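Local coordinates for capsule biosynthesis protein capD (Bacillus anthracis, PDB 3G9K) that cleaves the poly-gamma-D-glutamate capsule and joins it by an amide bond to meso-diaminopimelic acid of the peptidoglycan, acting as a two-chain transpeptidase, at the interface of chains A and B. Numbering follows the deposited sequence. Chains: chain A, Capsule biosynthesis protein capD; chain B, Capsule biosynthesis protein capD.

All four contacts join the two chains that are made as one precursor. Contacts 3 and 4 are neighbours, about 8 Å apart between the centres of their C-alpha atoms, and share A:Arg85 and B:Ser56. Contact 2 lies about 14 Å from contact 4 and about 19 Å from contact 3. Contact 1 lies about 16 Å from contact 4, 18 Å from contact 3 and 25 Å from contact 2. The centre of contact 4 is about 7 Å from the nucleophile B:Thr1. The contacts thus tie the chains together, and contacts 2 and 4 may help hold the region of B:Thr1 in place.

Contact 1: the interface of chains A and B. Residues chain A 97-99, 205; chain B 26, 28.
B:Thr26 has chi1 63°, which sets its methyl CG2 anti to the carbonyl carbon and facing A:Ile99 and A:Pro97. The side chain of B:Lys28 bends at chi2 (-135°), which carries CD and CE to the ring of A:Pro97, and chi4 (-104°) turns NZ aside, towards a water. Across the contact, B:Thr26 CG2 lies 3.5 Å from CG1 of A:Ile99. The two side chains cross at about a right angle. The same methyl is 3.9 Å from A:Pro97 CB. B:Lys28 also crosses A:Pro97 at about a right angle, with its CE 3.5 Å from the ring carbon CG. At the root of the lysine, CB is 4.1 Å from the methyl CG2 of A:Thr205, and these two side chains run past each other in opposite directions. No direct polar bond joins the chains here. The water lies 2.9 Å from A:Thr205 O, and the side-chain amine NZ of B:Lys28 is 3.3 Å from it. Within chain B, the backbone N of B:Lys28 donates to the hydroxyl OG1 of B:Thr26 at 3.0 Å. The patch packs a chain B loop against the A:Pro97 to A:Ile99 loop and the end of helix 196-206, and so may help hold the two chains of the enzyme together.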
loop_
_atom_site.group_PDB
_atom_site.type_symbol
_atom_site.label_atom_id
_atom_site.label_comp_id
_atom_site.label_asym_id
_atom_site.label_seq_id
_atom_site.Cartn_x
_atom_site.Cartn_y
_atom_site.Cartn_z
ATOM N N PRO A 97 -19.149 12.951 -7.336
ATOM C CA PRO A 97 -18.404 12.075 -6.425
ATOM C C PRO A 97 -17.439 12.841 -5.518
ATOM O O PRO A 97 -17.152 14.021 -5.749
ATOM C CB PRO A 97 -17.645 11.157 -7.385
ATOM C CG PRO A 97 -17.507 11.949 -8.593
ATOM C CD PRO A 97 -18.810 12.663 -8.735
ATOM N N HIS A 98 -16.977 12.196 -4.458
ATOM C CA HIS A 98 -15.990 12.812 -3.609
ATOM C C HIS A 98 -14.596 12.495 -4.188
ATOM O O HIS A 98 -14.172 11.341 -4.167
ATOM C CB HIS A 98 -16.114 12.278 -2.189
ATOM C CG HIS A 98 -17.333 12.770 -1.463
ATOM N ND1 HIS A 98 -17.303 13.848 -0.601
ATOM C CD2 HIS A 98 -18.615 12.332 -1.476
ATOM C CE1 HIS A 98 -18.517 14.052 -0.115
ATOM N NE2 HIS A 98 -19.333 13.148 -0.632
ATOM N N ILE A 99 -13.907 13.514 -4.714
ATOM C CA ILE A 99 -12.534 13.353 -5.262
ATOM C C ILE A 99 -11.622 14.313 -4.526
ATOM O O ILE A 99 -11.985 15.481 -4.336
ATOM C CB ILE A 99 -12.503 13.613 -6.772
ATOM C CG1 ILE A 99 -13.410 12.629 -7.494
ATOM C CG2 ILE A 99 -11.056 13.570 -7.325
ATOM C CD1 ILE A 99 -13.624 12.885 -8.969
ATOM N N THR A 205 -13.230 17.824 -14.576
ATOM C CA THR A 205 -13.729 16.476 -14.406
ATOM C C THR A 205 -14.113 16.245 -12.953
ATOM O O THR A 205 -15.157 15.633 -12.692
ATOM C CB THR A 205 -12.687 15.445 -14.865
ATOM O OG1 THR A 205 -12.489 15.585 -16.296
ATOM C CG2 THR A 205 -13.154 14.042 -14.558
ATOM N N THR B 26 -12.892 6.773 -8.287
ATOM C CA THR B 26 -14.264 7.041 -8.720
ATOM C C THR B 26 -14.569 6.497 -10.084
ATOM O O THR B 26 -15.741 6.382 -10.457
ATOM C CB THR B 26 -14.513 8.552 -8.815
ATOM O OG1 THR B 26 -13.668 9.112 -9.812
ATOM C CG2 THR B 26 -14.225 9.209 -7.528
ATOM N N LYS B 28 -13.842 8.129 -12.635
ATOM C CA LYS B 28 -13.744 9.320 -13.471
ATOM C C LYS B 28 -12.318 9.370 -14.029
ATOM O O LYS B 28 -11.375 8.933 -13.380
ATOM C CB LYS B 28 -14.081 10.578 -12.670
ATOM C CG LYS B 28 -15.548 10.629 -12.195
ATOM C CD LYS B 28 -16.165 12.012 -12.423
ATOM C CE LYS B 28 -17.656 12.048 -12.108
ATOM N NZ LYS B 28 -18.467 12.059 -13.368
HETATM O O HOH W 1 -17.128 14.741 -14.632
#

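Contact 2: the interface of chains A and B. Residues chain A 23-25, 48, 51-52, 55, 71; chain B 2-4, 6.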
loop_
_atom_site.group_PDB
_atom_site.type_symbol
_atom_site.label_atom_id
_atom_site.label_comp_id
_atom_site.label_asym_id
_atom_site.label_seq_id
_atom_site.Cartn_x
_atom_site.Cartn_y
_atom_site.Cartn_z
ATOM N N VAL A 23 13.729 -5.748 -4.502
ATOM C CA VAL A 23 12.416 -5.130 -4.715
ATOM C C VAL A 23 11.312 -6.168 -4.521
ATOM O O VAL A 23 11.401 -7.296 -5.038
ATOM C CB VAL A 23 12.284 -4.567 -6.166
ATOM C CG1 VAL A 23 10.924 -3.845 -6.378
ATOM C CG2 VAL A 23 13.471 -3.652 -6.500
ATOM N N SER A 24 10.228 -5.776 -3.845
ATOM C CA SER A 24 9.043 -6.639 -3.718
ATOM C C SER A 24 7.847 -5.778 -4.086
ATOM O O SER A 24 7.647 -4.745 -3.459
ATOM C CB SER A 24 8.915 -7.200 -2.300
ATOM O OG SER A 24 7.730 -7.969 -2.143
ATOM N N ALA A 25 7.120 -6.170 -5.120
ATOM C CA ALA A 25 5.963 -5.383 -5.654
ATOM C C ALA A 25 4.878 -6.273 -6.311
ATOM O O ALA A 25 5.143 -7.429 -6.689
ATOM C CB ALA A 25 6.432 -4.304 -6.660
ATOM N N ALA A 48 12.226 3.680 -5.836
ATOM C CA ALA A 48 10.838 3.787 -5.359
ATOM C C ALA A 48 10.005 4.759 -6.235
ATOM O O ALA A 48 8.827 4.537 -6.492
ATOM C CB ALA A 48 10.825 4.267 -3.878
ATOM N N VAL A 51 9.445 2.802 -9.507
ATOM C CA VAL A 51 8.439 1.799 -9.185
ATOM C C VAL A 51 7.060 2.431 -9.020
ATOM O O VAL A 51 6.079 1.885 -9.504
ATOM C CB VAL A 51 8.810 0.964 -7.924
ATOM C CG1 VAL A 51 7.618 0.122 -7.444
ATOM C CG2 VAL A 51 10.034 0.031 -8.192
ATOM N N SER A 52 6.973 3.541 -8.294
ATOM C CA SER A 52 5.632 4.157 -8.054
ATOM C C SER A 52 4.982 4.594 -9.354
ATOM O O SER A 52 3.823 4.275 -9.632
ATOM C CB SER A 52 5.698 5.329 -7.113
ATOM O OG SER A 52 6.074 4.885 -5.847
ATOM N N LEU A 55 3.886 1.409 -11.613
ATOM C CA LEU A 55 2.694 0.828 -11.011
ATOM C C LEU A 55 1.481 1.650 -11.423
ATOM O O LEU A 55 0.440 1.074 -11.773
ATOM C CB LEU A 55 2.831 0.730 -9.485
ATOM C CG LEU A 55 3.716 -0.423 -8.991
ATOM C CD1 LEU A 55 3.937 -0.219 -7.514
ATOM C CD2 LEU A 55 3.123 -1.793 -9.322
HETATM N N MSE A 71 5.011 7.124 2.102
HETATM C CA MSE A 71 6.281 6.439 1.958
HETATM C C MSE A 71 7.120 6.563 3.207
HETATM O O MSE A 71 7.439 7.678 3.672
HETATM C CB MSE A 71 7.062 6.982 0.758
HETATM C CG MSE A 71 8.399 6.256 0.504
HETATM SE SE MSE A 71 9.387 6.828 -1.054
HETATM C CE MSE A 71 8.028 6.442 -2.416
ATOM N N THR B 2 -1.743 -0.392 -3.525
ATOM C CA THR B 2 -0.592 -1.243 -3.866
ATOM C C THR B 2 0.459 -0.968 -2.819
ATOM O O THR B 2 0.592 0.175 -2.403
ATOM C CB THR B 2 -0.079 -0.940 -5.284
ATOM O OG1 THR B 2 0.762 -2.028 -5.749
ATOM C CG2 THR B 2 0.678 0.387 -5.313
ATOM N N HIS B 3 1.172 -2.017 -2.384
ATOM C CA HIS B 3 2.262 -1.868 -1.471
ATOM C C HIS B 3 3.563 -2.425 -2.091
ATOM O O HIS B 3 3.543 -3.540 -2.616
ATOM C CB HIS B 3 2.031 -2.577 -0.188
ATOM C CG HIS B 3 3.025 -2.178 0.826
ATOM N ND1 HIS B 3 4.139 -2.928 1.098
ATOM C CD2 HIS B 3 3.146 -1.047 1.543
ATOM C CE1 HIS B 3 4.905 -2.275 1.945
ATOM N NE2 HIS B 3 4.311 -1.139 2.244
ATOM N N PHE B 4 4.660 -1.655 -2.037
ATOM C CA PHE B 4 5.991 -2.181 -2.411
ATOM C C PHE B 4 7.073 -1.916 -1.319
ATOM O O PHE B 4 6.909 -1.100 -0.407
ATOM C CB PHE B 4 6.384 -1.673 -3.818
ATOM C CG PHE B 4 6.661 -0.199 -3.866
ATOM C CD1 PHE B 4 5.635 0.690 -4.091
ATOM C CD2 PHE B 4 7.944 0.303 -3.569
ATOM C CE1 PHE B 4 5.869 2.048 -4.130
ATOM C CE2 PHE B 4 8.205 1.636 -3.608
ATOM C CZ PHE B 4 7.157 2.533 -3.875
ATOM N N ILE B 6 11.515 -1.788 -1.042
ATOM C CA ILE B 6 12.827 -1.753 -1.706
ATOM C C ILE B 6 13.914 -1.690 -0.655
ATOM O O ILE B 6 13.754 -0.999 0.312
ATOM C CB ILE B 6 12.950 -0.549 -2.579
ATOM C CG1 ILE B 6 11.792 -0.537 -3.572
ATOM C CG2 ILE B 6 14.326 -0.562 -3.347
ATOM C CD1 ILE B 6 11.756 0.713 -4.412
#
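Strand 2-7 of chain B directly follows the nucleophile B:Thr1, at the start of the small chain of this gamma-glutamyltransferase-family enzyme. B:Phe4 carries the contact with chain A. Its chi1 of 69° sets CG between the backbone N and the carbonyl carbon, and the ring lies against helix 44-58. Methyl CG1 of A:Val51 sits over the centre of one ring face, 3.8 Å from the centroid, in a CH-pi contact. A:Ala48 CB meets the ring edge in plane, 3.7 Å from B:Phe4 CE2. At the ring tip, B:Phe4 CZ is 3.3 Å from the hydroxyl OG of A:Ser52. That hydroxyl donates to A:Ala48 O at 2.8 Å, one helical turn back, which fixes its direction. A:Leu55 uses one methyl for two residues: CD1 is 3.9 Å from B:Phe4 CD1 and 4.0 Å from B:Thr2 CG2. Further along the strand, B:Ile6 CD1 presses tightly on the helix backbone at A:Ala48. At the root of the phenylalanine side chain, A:Ala25 CB is 3.9 Å from B:Phe4 CB. A:Val23 pairs with B:Ile6 in an antiparallel beta bridge. The first strand of chain B thus lies beside strand 22-25 of chain A and packs against helix 44-58.

Contact 3: the interface of chains A and B. Residues chain A 83, 85-87, 216-219, 221, 239; chain B 55-56.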
loop_
_atom_site.group_PDB
_atom_site.type_symbol
_atom_site.label_atom_id
_atom_site.label_comp_id
_atom_site.label_asym_id
_atom_site.label_seq_id
_atom_site.Cartn_x
_atom_site.Cartn_y
_atom_site.Cartn_z
ATOM N N ASP A 83 3.913 11.973 3.639
ATOM C CA ASP A 83 2.480 11.883 3.467
ATOM C C ASP A 83 2.059 12.663 2.209
ATOM O O ASP A 83 2.033 13.900 2.214
ATOM C CB ASP A 83 1.787 12.460 4.716
ATOM C CG ASP A 83 0.250 12.366 4.641
ATOM O OD1 ASP A 83 -0.310 12.185 3.535
ATOM O OD2 ASP A 83 -0.415 12.413 5.694
ATOM N N ARG A 85 -1.029 11.913 0.671
ATOM C CA ARG A 85 -2.391 11.565 0.578
ATOM C C ARG A 85 -3.149 12.768 0.022
ATOM O O ARG A 85 -2.758 13.922 0.272
ATOM C CB ARG A 85 -2.874 11.199 1.978
ATOM C CG ARG A 85 -4.225 10.597 2.025
ATOM C CD ARG A 85 -4.408 9.789 3.320
ATOM N NE ARG A 85 -5.791 9.347 3.466
ATOM C CZ ARG A 85 -6.345 8.373 2.751
ATOM N NH1 ARG A 85 -5.656 7.718 1.816
ATOM N NH2 ARG A 85 -7.607 8.042 2.981
ATOM N N GLU A 86 -4.228 12.493 -0.700
ATOM C CA GLU A 86 -5.070 13.544 -1.271
ATOM C C GLU A 86 -5.677 14.420 -0.181
ATOM O O GLU A 86 -5.868 13.988 0.942
ATOM C CB GLU A 86 -6.181 12.981 -2.158
ATOM C CG GLU A 86 -5.734 11.996 -3.166
ATOM C CD GLU A 86 -5.840 10.551 -2.710
ATOM O OE1 GLU A 86 -5.626 10.215 -1.503
ATOM O OE2 GLU A 86 -6.129 9.725 -3.609
ATOM N N THR A 87 -5.962 15.666 -0.533
ATOM C CA THR A 87 -6.569 16.606 0.403
ATOM C C THR A 87 -7.963 17.031 -0.095
ATOM O O THR A 87 -8.257 17.052 -1.304
ATOM C CB THR A 87 -5.611 17.812 0.648
ATOM O OG1 THR A 87 -5.189 18.334 -0.622
ATOM C CG2 THR A 87 -4.377 17.350 1.459
ATOM N N TYR A 216 -1.969 22.270 -3.353
ATOM C CA TYR A 216 -1.646 21.002 -2.737
ATOM C C TYR A 216 -0.256 21.062 -2.105
ATOM O O TYR A 216 0.682 21.529 -2.732
ATOM C CB TYR A 216 -1.682 19.845 -3.744
ATOM C CG TYR A 216 -1.387 18.538 -2.996
ATOM C CD1 TYR A 216 -0.093 18.054 -2.863
ATOM C CD2 TYR A 216 -2.423 17.843 -2.345
ATOM C CE1 TYR A 216 0.178 16.886 -2.146
ATOM C CE2 TYR A 216 -2.154 16.668 -1.616
ATOM C CZ TYR A 216 -0.863 16.210 -1.510
ATOM O OH TYR A 216 -0.583 15.082 -0.777
ATOM N N LYS A 217 -0.135 20.557 -0.879
ATOM C CA LYS A 217 1.161 20.444 -0.185
ATOM C C LYS A 217 1.354 19.069 0.457
ATOM O O LYS A 217 0.445 18.547 1.126
ATOM C CB LYS A 217 1.276 21.497 0.912
ATOM C CG LYS A 217 1.310 22.943 0.378
ATOM C CD LYS A 217 2.493 23.190 -0.576
ATOM C CE LYS A 217 2.383 24.536 -1.297
ATOM N NZ LYS A 217 3.047 24.502 -2.643
ATOM N N VAL A 218 2.533 18.499 0.236
ATOM C CA VAL A 218 2.975 17.286 0.946
ATOM C C VAL A 218 3.211 17.578 2.425
ATOM O O VAL A 218 3.511 18.710 2.777
ATOM C CB VAL A 218 4.278 16.740 0.339
ATOM C CG1 VAL A 218 4.764 15.586 1.119
ATOM C CG2 VAL A 218 4.041 16.327 -1.091
ATOM N N GLU A 219 3.046 16.573 3.271
ATOM C CA GLU A 219 3.467 16.676 4.680
ATOM C C GLU A 219 4.576 15.669 4.981
ATOM O O GLU A 219 4.488 14.495 4.568
ATOM C CB GLU A 219 2.273 16.478 5.595
ATOM C CG GLU A 219 1.153 17.514 5.356
ATOM C CD GLU A 219 1.545 18.955 5.775
ATOM O OE1 GLU A 219 2.463 19.100 6.601
ATOM O OE2 GLU A 219 0.962 19.943 5.252
ATOM N N ARG A 221 6.457 13.814 8.029
ATOM C CA ARG A 221 6.031 13.420 9.368
ATOM C C ARG A 221 7.094 12.499 9.935
ATOM O O ARG A 221 7.885 11.922 9.190
ATOM C CB ARG A 221 4.674 12.724 9.343
ATOM C CG ARG A 221 3.558 13.487 8.649
ATOM C CD ARG A 221 2.201 12.820 8.915
ATOM N NE ARG A 221 1.123 13.327 8.059
ATOM C CZ ARG A 221 0.463 14.464 8.241
ATOM N NH1 ARG A 221 0.728 15.249 9.293
ATOM N NH2 ARG A 221 -0.487 14.828 7.374
ATOM N N PRO A 239 -2.436 10.673 9.584
ATOM C CA PRO A 239 -3.727 9.965 9.507
ATOM C C PRO A 239 -3.643 8.482 9.055
ATOM O O PRO A 239 -4.683 7.820 8.931
ATOM C CB PRO A 239 -4.485 10.776 8.460
ATOM C CG PRO A 239 -3.415 11.139 7.487
ATOM C CD PRO A 239 -2.160 11.414 8.348
ATOM N N ARG B 55 -6.776 15.605 5.230
ATOM C CA ARG B 55 -6.627 14.224 4.782
ATOM C C ARG B 55 -7.529 13.339 5.607
ATOM O O ARG B 55 -7.601 13.490 6.817
ATOM C CB ARG B 55 -5.198 13.766 5.009
ATOM C CG ARG B 55 -4.180 14.500 4.213
ATOM C CD ARG B 55 -2.823 14.414 4.888
ATOM N NE ARG B 55 -1.737 14.623 3.934
ATOM C CZ ARG B 55 -1.417 15.793 3.405
ATOM N NH1 ARG B 55 -2.112 16.880 3.705
ATOM N NH2 ARG B 55 -0.402 15.866 2.550
ATOM N N SER B 56 -8.178 12.383 4.970
ATOM C CA SER B 56 -9.009 11.439 5.708
ATOM C C SER B 56 -8.170 10.321 6.343
ATOM O O SER B 56 -7.020 10.082 5.958
ATOM C CB SER B 56 -10.070 10.850 4.789
ATOM O OG SER B 56 -9.479 9.987 3.860
HETATM O O HOH W 2 -7.416 12.004 2.258
HETATM O O HOH W 3 -0.977 19.481 3.190
#
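B:Arg55 reaches deep into chain A and buries 150 Å² there. Its chain is extended from CG to NE, which carries the guanidinium to A:Asp83. NE donates to the carboxylate oxygen OD1 at 2.9 Å in a salt bridge. OD1 lies in the guanidinium plane, but NE meets it from above the carboxylate plane, and the two planes are 87° apart. NH2 donates to two backbone oxygens. A:Asp83 O, at 3.1 Å, is approached from above its carbonyl plane. A:Lys217 O, at 3.2 Å, is met on a lone pair with a nearly straight bond of 175° at H. A:Glu219 CG lies over one guanidinium face and A:Arg85 O over the opposite one, both offset toward the rim. A water joins NH1 to A:Lys217 O and to the carboxylate OE2 of A:Glu219. The aspartate is itself held: A:Arg85 N donates to OD1, and A:Arg221 gives both NE and NH2 to OD2. With two arginines close by, its negative charge is likely to be stabilised. B:Ser56 buries 29 Å² and A:Arg85 buries 23 Å². A:Arg85 grips the serine side-on, with NE 2.9 Å from B:Ser56 O. Its NH2 donates to the hydroxyl OG at 2.8 Å. The serine chi1 of 70° puts OG between the backbone N and the carbonyl carbon, within reach of this NH2. A second water bridges B:Ser56 N, at 2.8 Å, to A:Glu86 O.

Contact 4: the interface of chains A and B. Residues chain A 68-69, 85; chain B 17, 19, 56-58, 60.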
loop_
_atom_site.group_PDB
_atom_site.type_symbol
_atom_site.label_atom_id
_atom_site.label_comp_id
_atom_site.label_asym_id
_atom_site.label_seq_id
_atom_site.Cartn_x
_atom_site.Cartn_y
_atom_site.Cartn_z
ATOM N N GLY A 68 -2.908 9.109 -4.288
ATOM C CA GLY A 68 -2.010 9.520 -3.231
ATOM C C GLY A 68 -1.334 8.329 -2.624
ATOM O O GLY A 68 -1.432 7.240 -3.152
ATOM N N GLY A 69 -0.688 8.519 -1.478
ATOM C CA GLY A 69 0.109 7.467 -0.899
ATOM C C GLY A 69 0.895 7.982 0.279
ATOM O O GLY A 69 0.779 9.182 0.650
ATOM N N ARG A 85 -1.029 11.913 0.671
ATOM C CA ARG A 85 -2.391 11.565 0.578
ATOM C C ARG A 85 -3.149 12.768 0.022
ATOM O O ARG A 85 -2.758 13.922 0.272
ATOM C CB ARG A 85 -2.874 11.199 1.978
ATOM C CG ARG A 85 -4.225 10.597 2.025
ATOM C CD ARG A 85 -4.408 9.789 3.320
ATOM N NE ARG A 85 -5.791 9.347 3.466
ATOM C CZ ARG A 85 -6.345 8.373 2.751
ATOM N NH1 ARG A 85 -5.656 7.718 1.816
ATOM N NH2 ARG A 85 -7.607 8.042 2.981
ATOM N N THR B 17 2.982 2.562 0.466
ATOM C CA THR B 17 1.665 2.199 -0.072
ATOM C C THR B 17 0.942 3.368 -0.764
ATOM O O THR B 17 0.799 4.448 -0.229
ATOM C CB THR B 17 0.831 1.221 0.910
ATOM O OG1 THR B 17 -0.602 1.351 0.793
ATOM C CG2 THR B 17 1.344 1.124 2.302
ATOM N N THR B 19 -2.408 4.609 -3.399
ATOM C CA THR B 19 -3.779 4.213 -3.636
ATOM C C THR B 19 -4.640 5.230 -4.385
ATOM O O THR B 19 -4.310 6.422 -4.466
ATOM C CB THR B 19 -4.438 3.873 -2.306
ATOM O OG1 THR B 19 -5.671 3.186 -2.542
ATOM C CG2 THR B 19 -4.693 5.157 -1.485
ATOM N N SER B 56 -8.178 12.383 4.970
ATOM C CA SER B 56 -9.009 11.439 5.708
ATOM C C SER B 56 -8.170 10.321 6.343
ATOM O O SER B 56 -7.020 10.082 5.958
ATOM C CB SER B 56 -10.070 10.850 4.789
ATOM O OG SER B 56 -9.479 9.987 3.860
ATOM N N ARG B 57 -8.737 9.651 7.330
ATOM C CA ARG B 57 -8.044 8.554 7.995
ATOM C C ARG B 57 -7.923 7.351 7.043
ATOM O O ARG B 57 -8.836 7.074 6.272
ATOM C CB ARG B 57 -8.768 8.177 9.295
ATOM C CG ARG B 57 -8.836 9.333 10.339
ATOM C CD ARG B 57 -7.480 10.064 10.478
ATOM N NE ARG B 57 -7.342 10.914 11.679
ATOM C CZ ARG B 57 -6.954 10.497 12.894
ATOM N NH1 ARG B 57 -6.660 9.208 13.137
ATOM N NH2 ARG B 57 -6.868 11.381 13.891
ATOM N N THR B 58 -6.789 6.655 7.093
ATOM C CA THR B 58 -6.598 5.443 6.297
ATOM C C THR B 58 -5.969 4.364 7.145
ATOM O O THR B 58 -5.199 4.633 8.076
ATOM C CB THR B 58 -5.742 5.695 5.011
ATOM O OG1 THR B 58 -5.497 4.451 4.336
ATOM C CG2 THR B 58 -4.446 6.353 5.370
HETATM N N MSE B 60 -3.992 2.160 5.872
HETATM C CA MSE B 60 -2.659 1.887 5.307
HETATM C C MSE B 60 -1.578 2.035 6.371
HETATM O O MSE B 60 -1.620 2.974 7.171
HETATM C CB MSE B 60 -2.363 2.815 4.126
HETATM C CG MSE B 60 -3.199 2.544 2.863
HETATM SE SE MSE B 60 -2.589 3.680 1.399
HETATM C CE MSE B 60 -3.339 5.418 1.922
HETATM O O HOH W 4 -1.628 6.536 -6.135
#
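Backbone pairing joins A:Gly68 and B:Thr19, which form an antiparallel beta bridge between strand 68-74 of chain A and strand 13-19 of chain B. A:Gly68 N donates to B:Thr19 O at 3.0 Å, and B:Thr19 N donates back to A:Gly68 O at 2.8 Å. Both bonds are nearly straight, at 169° at H. A water adds a further link between the two carbonyls, 3.1 Å from A:Gly68 O and 3.2 Å from B:Thr19 O. Van der Waals contacts gather at the flat guanidinium of A:Arg85, already gripped by B:Ser56. B:Thr58 CB lies over the centre of one face of this group, 3.6 Å from A:Arg85 CZ. Chi1 of 175° puts B:Thr58 OG1 anti to the backbone N and CG2 between that N and the carbonyl carbon, where CG2 comes to 3.8 Å from A:Arg85 NE. The selenomethionine B:Met60 brings its terminal methyl CE to 3.3 Å from A:Arg85 NH1. Its chain bends at chi3, -75°, which directs the methyl to this nitrogen. Within chain B, the backbone N of B:Met60 donates to B:Thr58 OG1 at 3.1 Å, which ties the threonine hydroxyl to the backbone two residues on. The contact joins the chains by strand pairing close to the nucleophile B:Thr1, and may help keep the catalytic centre in shape.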